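Local structure of UDP-N-acetylglucosamine--peptide N-acetylglucosaminyltransferase stabilizing protein GtfB (Streptococcus gordonii, 5E9T) at residues L4-N9 and L195-A200; E11-H16 and F36-M41; L378-T383 and H394-S399. The protein serves as the substrate-binding, stabilizing partner of GtfA, with which it attaches the first GlcNAc to the serine-rich adhesin GspB before its export. One frame throughout, in Å; residues are numbered along the deposited sequence.

Interaction 1: L4-N9 and L195-A200; sequences LFDYYN and LFNSLA
N197 turns its CG into the crowded position between its backbone N and carbonyl carbon (chi1 60°), and F5 holds its CG beside its own N, anti to the carbonyl carbon (chi1 -55°). The two side chains then cross at about a right angle, ring and amide planes 89° apart, and the amide oxygen lies in the ring plane at the edge of F5, with CD1 3.3 Å from N197 OD1. The same oxygen accepts the backbone of the next residue: D6 N lies 3.2 Å from N197 OD1, in the plane of the amide and on a lone pair. Two residues back, L4 N donates to L195 O at 2.8 Å and joins strands 2-5 and 194-196 directly, side by side in the central parallel sheet. Beyond the strand ends, OD1 of D6 lies against the methyl of A200 and OD2 against the CB of S198, and OD2 is hydrogen-bonded to S202. This strand order, with loops and helix starts gathered at the strand ends, is that of a Rossmann-like domain, consistent with the first half of a GT-B architecture. Where the strands part, the N197 side-chain oxygen takes over the pairing by accepting the backbone of D6, while D6, which faces the start of helix 201-207, is probably favoured as an anion by the helix N terminus.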
# COMPACT_ATOMS: atom_id res chain seq x y z
N LEU B 4 -38.68 -27.46 -5.31
CA LEU B 4 -37.57 -27.00 -4.50
C LEU B 4 -36.28 -27.23 -5.28
O LEU B 4 -35.84 -28.37 -5.44
CB LEU B 4 -37.55 -27.75 -3.18
CG LEU B 4 -36.54 -27.35 -2.14
CD1 LEU B 4 -37.01 -26.13 -1.39
CD2 LEU B 4 -36.51 -28.51 -1.27
N PHE B 5 -35.66 -26.16 -5.75
CA PHE B 5 -34.48 -26.26 -6.58
C PHE B 5 -33.27 -25.74 -5.82
O PHE B 5 -33.32 -24.67 -5.21
CB PHE B 5 -34.66 -25.51 -7.90
CG PHE B 5 -35.88 -25.92 -8.68
CD1 PHE B 5 -35.96 -27.19 -9.25
CD2 PHE B 5 -36.94 -25.05 -8.86
CE1 PHE B 5 -37.08 -27.57 -9.96
CE2 PHE B 5 -38.05 -25.42 -9.58
CZ PHE B 5 -38.13 -26.69 -10.13
N ASP B 6 -32.19 -26.52 -5.84
CA ASP B 6 -30.94 -26.08 -5.23
C ASP B 6 -30.50 -24.74 -5.81
O ASP B 6 -30.40 -23.74 -5.10
CB ASP B 6 -29.85 -27.14 -5.42
CG ASP B 6 -29.99 -28.29 -4.45
OD1 ASP B 6 -29.72 -28.08 -3.25
OD2 ASP B 6 -30.37 -29.40 -4.88
N TYR B 7 -30.25 -24.71 -7.12
CA TYR B 7 -29.78 -23.51 -7.79
C TYR B 7 -30.82 -23.02 -8.78
O TYR B 7 -31.70 -23.77 -9.22
CB TYR B 7 -28.47 -23.78 -8.53
CG TYR B 7 -27.38 -24.27 -7.62
CD1 TYR B 7 -27.08 -23.59 -6.46
CD2 TYR B 7 -26.68 -25.43 -7.91
CE1 TYR B 7 -26.09 -24.03 -5.62
CE2 TYR B 7 -25.69 -25.89 -7.07
CZ TYR B 7 -25.40 -25.18 -5.93
OH TYR B 7 -24.41 -25.62 -5.08
N TYR B 8 -30.72 -21.74 -9.11
CA TYR B 8 -31.43 -21.19 -10.26
C TYR B 8 -30.47 -21.09 -11.43
O TYR B 8 -29.38 -20.52 -11.31
CB TYR B 8 -32.02 -19.82 -9.96
CG TYR B 8 -32.63 -19.24 -11.21
CD1 TYR B 8 -33.67 -19.89 -11.85
CD2 TYR B 8 -32.15 -18.06 -11.76
CE1 TYR B 8 -34.23 -19.38 -13.00
CE2 TYR B 8 -32.69 -17.54 -12.92
CZ TYR B 8 -33.74 -18.20 -13.53
OH TYR B 8 -34.29 -17.69 -14.69
N ASN B 9 -30.87 -21.67 -12.56
CA ASN B 9 -30.15 -21.62 -13.82
C ASN B 9 -31.14 -22.04 -14.89
O ASN B 9 -32.31 -22.29 -14.60
CB ASN B 9 -28.90 -22.50 -13.79
CG ASN B 9 -29.20 -23.93 -13.41
OD1 ASN B 9 -29.69 -24.71 -14.23
ND2 ASN B 9 -28.93 -24.28 -12.16
N LEU B 195 -41.03 -31.63 -5.80
CA LEU B 195 -40.25 -31.88 -7.00
C LEU B 195 -38.98 -31.07 -6.89
O LEU B 195 -39.02 -29.85 -6.69
CB LEU B 195 -41.02 -31.54 -8.27
CG LEU B 195 -42.34 -32.27 -8.28
CD1 LEU B 195 -43.24 -31.11 -8.24
CD2 LEU B 195 -42.62 -33.09 -9.53
N PHE B 196 -37.84 -31.75 -7.02
CA PHE B 196 -36.55 -31.11 -6.84
C PHE B 196 -35.58 -31.63 -7.88
O PHE B 196 -35.74 -32.71 -8.44
CB PHE B 196 -36.01 -31.35 -5.42
CG PHE B 196 -35.96 -32.78 -5.02
CD1 PHE B 196 -37.08 -33.41 -4.49
CD2 PHE B 196 -34.79 -33.51 -5.15
CE1 PHE B 196 -37.03 -34.72 -4.11
CE2 PHE B 196 -34.73 -34.83 -4.77
CZ PHE B 196 -35.85 -35.44 -4.25
N ASN B 197 -34.58 -30.79 -8.18
CA ASN B 197 -33.65 -31.03 -9.28
C ASN B 197 -32.27 -31.56 -8.90
O ASN B 197 -31.43 -31.71 -9.80
CB ASN B 197 -33.49 -29.75 -10.10
CG ASN B 197 -32.96 -28.61 -9.28
OD1 ASN B 197 -33.19 -28.55 -8.08
ND2 ASN B 197 -32.25 -27.69 -9.92
N SER B 198 -31.96 -31.80 -7.62
CA SER B 198 -30.60 -32.26 -7.33
C SER B 198 -30.54 -33.10 -6.05
O SER B 198 -31.51 -33.23 -5.31
CB SER B 198 -29.63 -31.08 -7.20
OG SER B 198 -28.33 -31.52 -6.87
N LEU B 199 -29.34 -33.63 -5.81
CA LEU B 199 -29.03 -34.49 -4.67
C LEU B 199 -28.39 -33.73 -3.51
O LEU B 199 -27.92 -34.34 -2.55
CB LEU B 199 -28.13 -35.65 -5.11
CG LEU B 199 -28.92 -36.61 -6.01
CD1 LEU B 199 -28.09 -37.81 -6.43
CD2 LEU B 199 -30.18 -37.05 -5.29
N ALA B 200 -28.33 -32.40 -3.61
CA ALA B 200 -27.91 -31.52 -2.53
C ALA B 200 -29.07 -31.31 -1.56
O ALA B 200 -29.97 -32.15 -1.48
CB ALA B 200 -27.41 -30.18 -3.09

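Interaction 2: E11-H16 and F36-M41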
# COMPACT_ATOMS: atom_id res chain seq x y z
N GLU B 11 -31.33 -24.82 -16.69
CA GLU B 11 -31.82 -26.19 -16.55
C GLU B 11 -32.98 -26.26 -15.56
O GLU B 11 -33.95 -26.99 -15.79
CB GLU B 11 -30.70 -27.12 -16.13
CG GLU B 11 -29.65 -27.38 -17.20
CD GLU B 11 -28.31 -26.79 -16.82
OE1 GLU B 11 -28.02 -26.71 -15.62
OE2 GLU B 11 -27.55 -26.43 -17.72
N THR B 12 -32.90 -25.52 -14.46
CA THR B 12 -34.02 -25.51 -13.54
C THR B 12 -35.16 -24.64 -14.05
O THR B 12 -36.32 -24.89 -13.72
CB THR B 12 -33.58 -25.06 -12.14
OG1 THR B 12 -34.09 -23.75 -11.86
CG2 THR B 12 -32.08 -25.05 -12.04
N GLN B 13 -34.86 -23.64 -14.88
CA GLN B 13 -35.94 -22.85 -15.48
C GLN B 13 -36.72 -23.69 -16.49
O GLN B 13 -37.96 -23.68 -16.48
CB GLN B 13 -35.38 -21.60 -16.16
CG GLN B 13 -36.46 -20.70 -16.75
CD GLN B 13 -37.17 -19.86 -15.71
OE1 GLN B 13 -36.54 -19.25 -14.85
NE2 GLN B 13 -38.50 -19.83 -15.76
N ASP B 14 -36.02 -24.40 -17.37
CA ASP B 14 -36.69 -25.26 -18.34
C ASP B 14 -37.57 -26.29 -17.65
O ASP B 14 -38.74 -26.46 -18.00
CB ASP B 14 -35.66 -25.94 -19.24
CG ASP B 14 -35.01 -24.99 -20.22
OD1 ASP B 14 -35.65 -23.97 -20.58
OD2 ASP B 14 -33.86 -25.26 -20.64
N LEU B 15 -37.01 -26.99 -16.66
CA LEU B 15 -37.81 -27.90 -15.85
C LEU B 15 -39.01 -27.17 -15.26
O LEU B 15 -40.14 -27.65 -15.32
CB LEU B 15 -36.94 -28.52 -14.76
CG LEU B 15 -37.65 -29.16 -13.56
CD1 LEU B 15 -38.65 -30.20 -14.03
CD2 LEU B 15 -36.64 -29.79 -12.63
N HIS B 16 -38.77 -25.99 -14.68
CA HIS B 16 -39.86 -25.24 -14.07
C HIS B 16 -40.88 -24.78 -15.11
O HIS B 16 -42.09 -24.89 -14.90
CB HIS B 16 -39.30 -24.04 -13.31
CG HIS B 16 -40.35 -23.09 -12.83
ND1 HIS B 16 -41.01 -23.25 -11.64
CD2 HIS B 16 -40.85 -21.97 -13.40
CE1 HIS B 16 -41.88 -22.27 -11.48
NE2 HIS B 16 -41.80 -21.47 -12.54
N PHE B 36 -31.14 -12.45 -8.37
CA PHE B 36 -32.03 -12.23 -9.51
C PHE B 36 -32.84 -13.51 -9.68
O PHE B 36 -32.49 -14.38 -10.49
CB PHE B 36 -31.22 -11.91 -10.78
CG PHE B 36 -30.27 -10.75 -10.63
CD1 PHE B 36 -29.13 -10.85 -9.84
CD2 PHE B 36 -30.48 -9.58 -11.34
CE1 PHE B 36 -28.26 -9.79 -9.73
CE2 PHE B 36 -29.61 -8.52 -11.23
CZ PHE B 36 -28.50 -8.62 -10.42
N LEU B 37 -33.95 -13.55 -9.09
CA LEU B 37 -34.91 -14.63 -9.24
C LEU B 37 -36.11 -14.16 -10.03
O LEU B 37 -36.54 -13.01 -9.89
CB LEU B 37 -35.38 -15.20 -7.91
CG LEU B 37 -34.40 -16.17 -7.24
CD1 LEU B 37 -34.92 -16.65 -5.90
CD2 LEU B 37 -34.07 -17.36 -8.14
N PRO B 38 -36.60 -14.95 -10.99
CA PRO B 38 -37.92 -14.66 -11.56
C PRO B 38 -38.95 -14.46 -10.46
O PRO B 38 -38.93 -15.16 -9.44
CB PRO B 38 -38.22 -15.90 -12.41
CG PRO B 38 -36.88 -16.48 -12.72
CD PRO B 38 -36.04 -16.22 -11.50
N ASP B 39 -39.86 -13.50 -10.66
CA ASP B 39 -40.91 -13.25 -9.68
C ASP B 39 -41.69 -14.51 -9.36
O ASP B 39 -42.31 -14.60 -8.30
CB ASP B 39 -41.85 -12.16 -10.18
CG ASP B 39 -41.12 -11.03 -10.86
OD1 ASP B 39 -40.53 -10.19 -10.15
OD2 ASP B 39 -41.13 -10.98 -12.11
N ASP B 40 -41.66 -15.47 -10.28
CA ASP B 40 -42.21 -16.80 -10.05
C ASP B 40 -41.75 -17.40 -8.73
O ASP B 40 -42.54 -18.04 -8.02
CB ASP B 40 -41.78 -17.71 -11.21
CG ASP B 40 -42.88 -18.61 -11.68
OD1 ASP B 40 -44.06 -18.26 -11.51
OD2 ASP B 40 -42.56 -19.68 -12.25
N MSE B 41 -40.49 -17.19 -8.37
CA MSE B 41 -39.87 -17.97 -7.30
C MSE B 41 -39.53 -17.13 -6.07
O MSE B 41 -39.69 -15.91 -6.07
CB MSE B 41 -38.62 -18.66 -7.85
CG MSE B 41 -38.77 -19.07 -9.31
SE MSE B 41 -37.29 -20.05 -10.11
CE MSE B 41 -37.81 -19.94 -11.98
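H16 and M41, modelled as selenomethionine, make a CH-pi contact: the methyl CE of M41 sits over one face of the imidazole, 4.2 Å from the ring centroid and offset toward the rim. The M41 chain runs extended beyond CG (chi2 -177°, chi3 -168°) and meets H16 tip to tip; the side chain also touches T28 and V30 of strand 28-30. Van der Waals contacts continue at Q13, whose OE1 approaches P38 CG at 3.5 Å, while its amide group also rests against the M41 methyl. The polar ends look mostly to other partners. Q13 OE1 is hydrogen-bonded to the hydroxyl of Y8 and its NE2 to D17, and H16 ND1 is bonded to Q3. D40 points its carboxylate at the imidazole tip, planes 81° apart, but the modelled NE2 to OD2 separation is impossibly short, and the details of that pair are doubtful. The contact lays helix 10-21 beside the loop leading into edge strand 41-42 of the parallel sheet. The Q3 bond at ND1 and the methyl on one face would together limit how the imidazole can turn; what D40 adds cannot be judged from this model.

Interaction 3: L378-T383 and H394-S399; sequences LGFEQT and HIFDSS
F396 packs against segment 378-383, and its side chain can be followed outward over L378, G379 and F380. At the root, CB is 3.3 Å from G379 O. Chi1 of -57° puts CG anti to the carbonyl carbon, 3.4 Å from the same G379 O, and CD2 has the rim carbon CE2 of F380 beside it. The two phenyl rings are rim to rim, neither over the face of the other, with centroids 5.6 Å apart and planes at 44°. Further out, CE2 of F396 comes to 4.1 Å from L378 CB, and the ring also packs on A405 and L408 of helix 405-409. At the tip, CZ lies near H394 O of its own segment, which sits over one face of the ring toward the rim. Along the backbone, F396 N gives G379 O a weak, bent hydrogen bond of 2.7 Å. Separately, T383 CG2 and I395 CD1 touch at 3.8 Å, their side chains crossing at about a right angle, and E381 makes a salt bridge to R387. The contact thus pins a loop of the C-terminal domain to its strand, consistent with the second Rossmann-like half of a GT-B fold. Aromatic and aliphatic packing carries it, with the weak backbone bond as its polar complement, while the charge of E381 is met by R387 within the loop.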
# COMPACT_ATOMS: atom_id res chain seq x y z
N LEU B 378 -25.19 -25.30 -36.53
CA LEU B 378 -24.08 -26.21 -36.81
C LEU B 378 -22.78 -25.53 -36.42
O LEU B 378 -22.67 -24.30 -36.44
CB LEU B 378 -23.95 -26.61 -38.28
CG LEU B 378 -25.19 -26.79 -39.13
CD1 LEU B 378 -24.88 -27.01 -40.62
CD2 LEU B 378 -25.81 -27.92 -38.53
N GLY B 379 -21.76 -26.34 -36.15
CA GLY B 379 -20.42 -25.83 -35.93
C GLY B 379 -19.42 -26.96 -35.94
O GLY B 379 -19.76 -28.11 -36.26
N PHE B 380 -18.19 -26.63 -35.57
CA PHE B 380 -17.09 -27.57 -35.43
C PHE B 380 -16.94 -27.93 -33.95
O PHE B 380 -17.69 -27.43 -33.12
CB PHE B 380 -15.83 -26.96 -36.02
CG PHE B 380 -16.03 -26.43 -37.41
CD1 PHE B 380 -15.68 -25.15 -37.75
CD2 PHE B 380 -16.62 -27.22 -38.36
CE1 PHE B 380 -15.90 -24.68 -39.03
CE2 PHE B 380 -16.83 -26.76 -39.64
CZ PHE B 380 -16.48 -25.49 -39.97
N GLU B 381 -15.98 -28.79 -33.62
CA GLU B 381 -15.93 -29.28 -32.24
C GLU B 381 -15.59 -28.16 -31.26
O GLU B 381 -16.04 -28.21 -30.11
CB GLU B 381 -14.95 -30.44 -32.07
CG GLU B 381 -14.89 -30.94 -30.62
CD GLU B 381 -16.04 -31.87 -30.26
OE1 GLU B 381 -16.34 -32.78 -31.05
OE2 GLU B 381 -16.65 -31.69 -29.18
N GLN B 382 -14.90 -27.12 -31.69
CA GLN B 382 -14.79 -25.99 -30.78
C GLN B 382 -16.06 -25.19 -31.06
O GLN B 382 -16.11 -24.35 -31.96
CB GLN B 382 -13.51 -25.18 -30.98
CG GLN B 382 -13.54 -23.86 -30.19
CD GLN B 382 -12.22 -23.49 -29.55
OE1 GLN B 382 -11.58 -24.31 -28.89
NE2 GLN B 382 -11.83 -22.23 -29.69
N THR B 383 -17.05 -25.45 -30.23
CA THR B 383 -18.31 -24.73 -30.19
C THR B 383 -18.32 -23.93 -28.91
O THR B 383 -17.81 -24.39 -27.88
CB THR B 383 -19.55 -25.64 -30.14
OG1 THR B 383 -19.66 -26.20 -28.83
CG2 THR B 383 -19.48 -26.76 -31.11
N HIS B 394 -24.97 -32.77 -36.82
CA HIS B 394 -24.71 -31.41 -37.22
C HIS B 394 -23.32 -30.92 -36.83
O HIS B 394 -22.75 -30.08 -37.54
CB HIS B 394 -25.84 -30.54 -36.65
CG HIS B 394 -27.16 -30.80 -37.30
ND1 HIS B 394 -27.79 -32.03 -37.27
CD2 HIS B 394 -27.94 -30.01 -38.07
CE1 HIS B 394 -28.91 -31.96 -37.96
NE2 HIS B 394 -29.03 -30.74 -38.46
N ILE B 395 -22.74 -31.45 -35.75
CA ILE B 395 -21.44 -30.98 -35.28
C ILE B 395 -20.34 -31.50 -36.21
O ILE B 395 -20.47 -32.54 -36.86
CB ILE B 395 -21.18 -31.42 -33.83
CG1 ILE B 395 -19.94 -30.72 -33.27
CG2 ILE B 395 -20.97 -32.92 -33.74
CD1 ILE B 395 -20.00 -30.45 -31.79
N PHE B 396 -19.23 -30.77 -36.25
CA PHE B 396 -18.10 -31.11 -37.09
C PHE B 396 -16.83 -31.17 -36.26
O PHE B 396 -16.80 -30.74 -35.11
CB PHE B 396 -17.91 -30.08 -38.20
CG PHE B 396 -19.11 -29.91 -39.04
CD1 PHE B 396 -19.83 -31.00 -39.47
CD2 PHE B 396 -19.57 -28.64 -39.33
CE1 PHE B 396 -20.96 -30.83 -40.22
CE2 PHE B 396 -20.70 -28.47 -40.05
CZ PHE B 396 -21.40 -29.56 -40.51
N ASP B 397 -15.79 -31.73 -36.86
CA ASP B 397 -14.47 -31.65 -36.25
C ASP B 397 -13.91 -30.24 -36.41
O ASP B 397 -14.48 -29.40 -37.11
CB ASP B 397 -13.52 -32.65 -36.88
CG ASP B 397 -13.81 -34.05 -36.48
OD1 ASP B 397 -14.60 -34.25 -35.53
OD2 ASP B 397 -13.25 -34.95 -37.13
N SER B 398 -12.73 -30.00 -35.86
CA SER B 398 -12.22 -28.63 -35.87
C SER B 398 -11.57 -28.50 -37.22
O SER B 398 -10.38 -28.76 -37.41
CB SER B 398 -11.20 -28.40 -34.75
OG SER B 398 -11.83 -28.21 -33.50
N SER B 399 -12.37 -28.03 -38.17
CA SER B 399 -11.98 -27.97 -39.57
C SER B 399 -11.27 -29.24 -40.05
O SER B 399 -10.52 -29.18 -41.03
CB SER B 399 -11.12 -26.74 -39.84
OG SER B 399 -10.30 -26.93 -40.99

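From the N terminus, strand 2-5 runs into the segment 4-9 and then helix 10-21, the first partner of interaction 2, which closes on 36-41 after strand 28-30. The chain next builds the long antiparallel sheet and returns in strand 194-196, where interaction 1 closes; interaction 2 is thus nested inside its loop. The two touch directly: N197 ND2 packs on T12 CG2 at 3.4 Å, and Y8 leans on P38. Together they tie strand, helix and edge loop around the seven-stranded parallel sheet. Interaction 3 opens much later, in series, and closes a short local loop in the C-terminal domain, its centre about 32 Å from that of interaction 1.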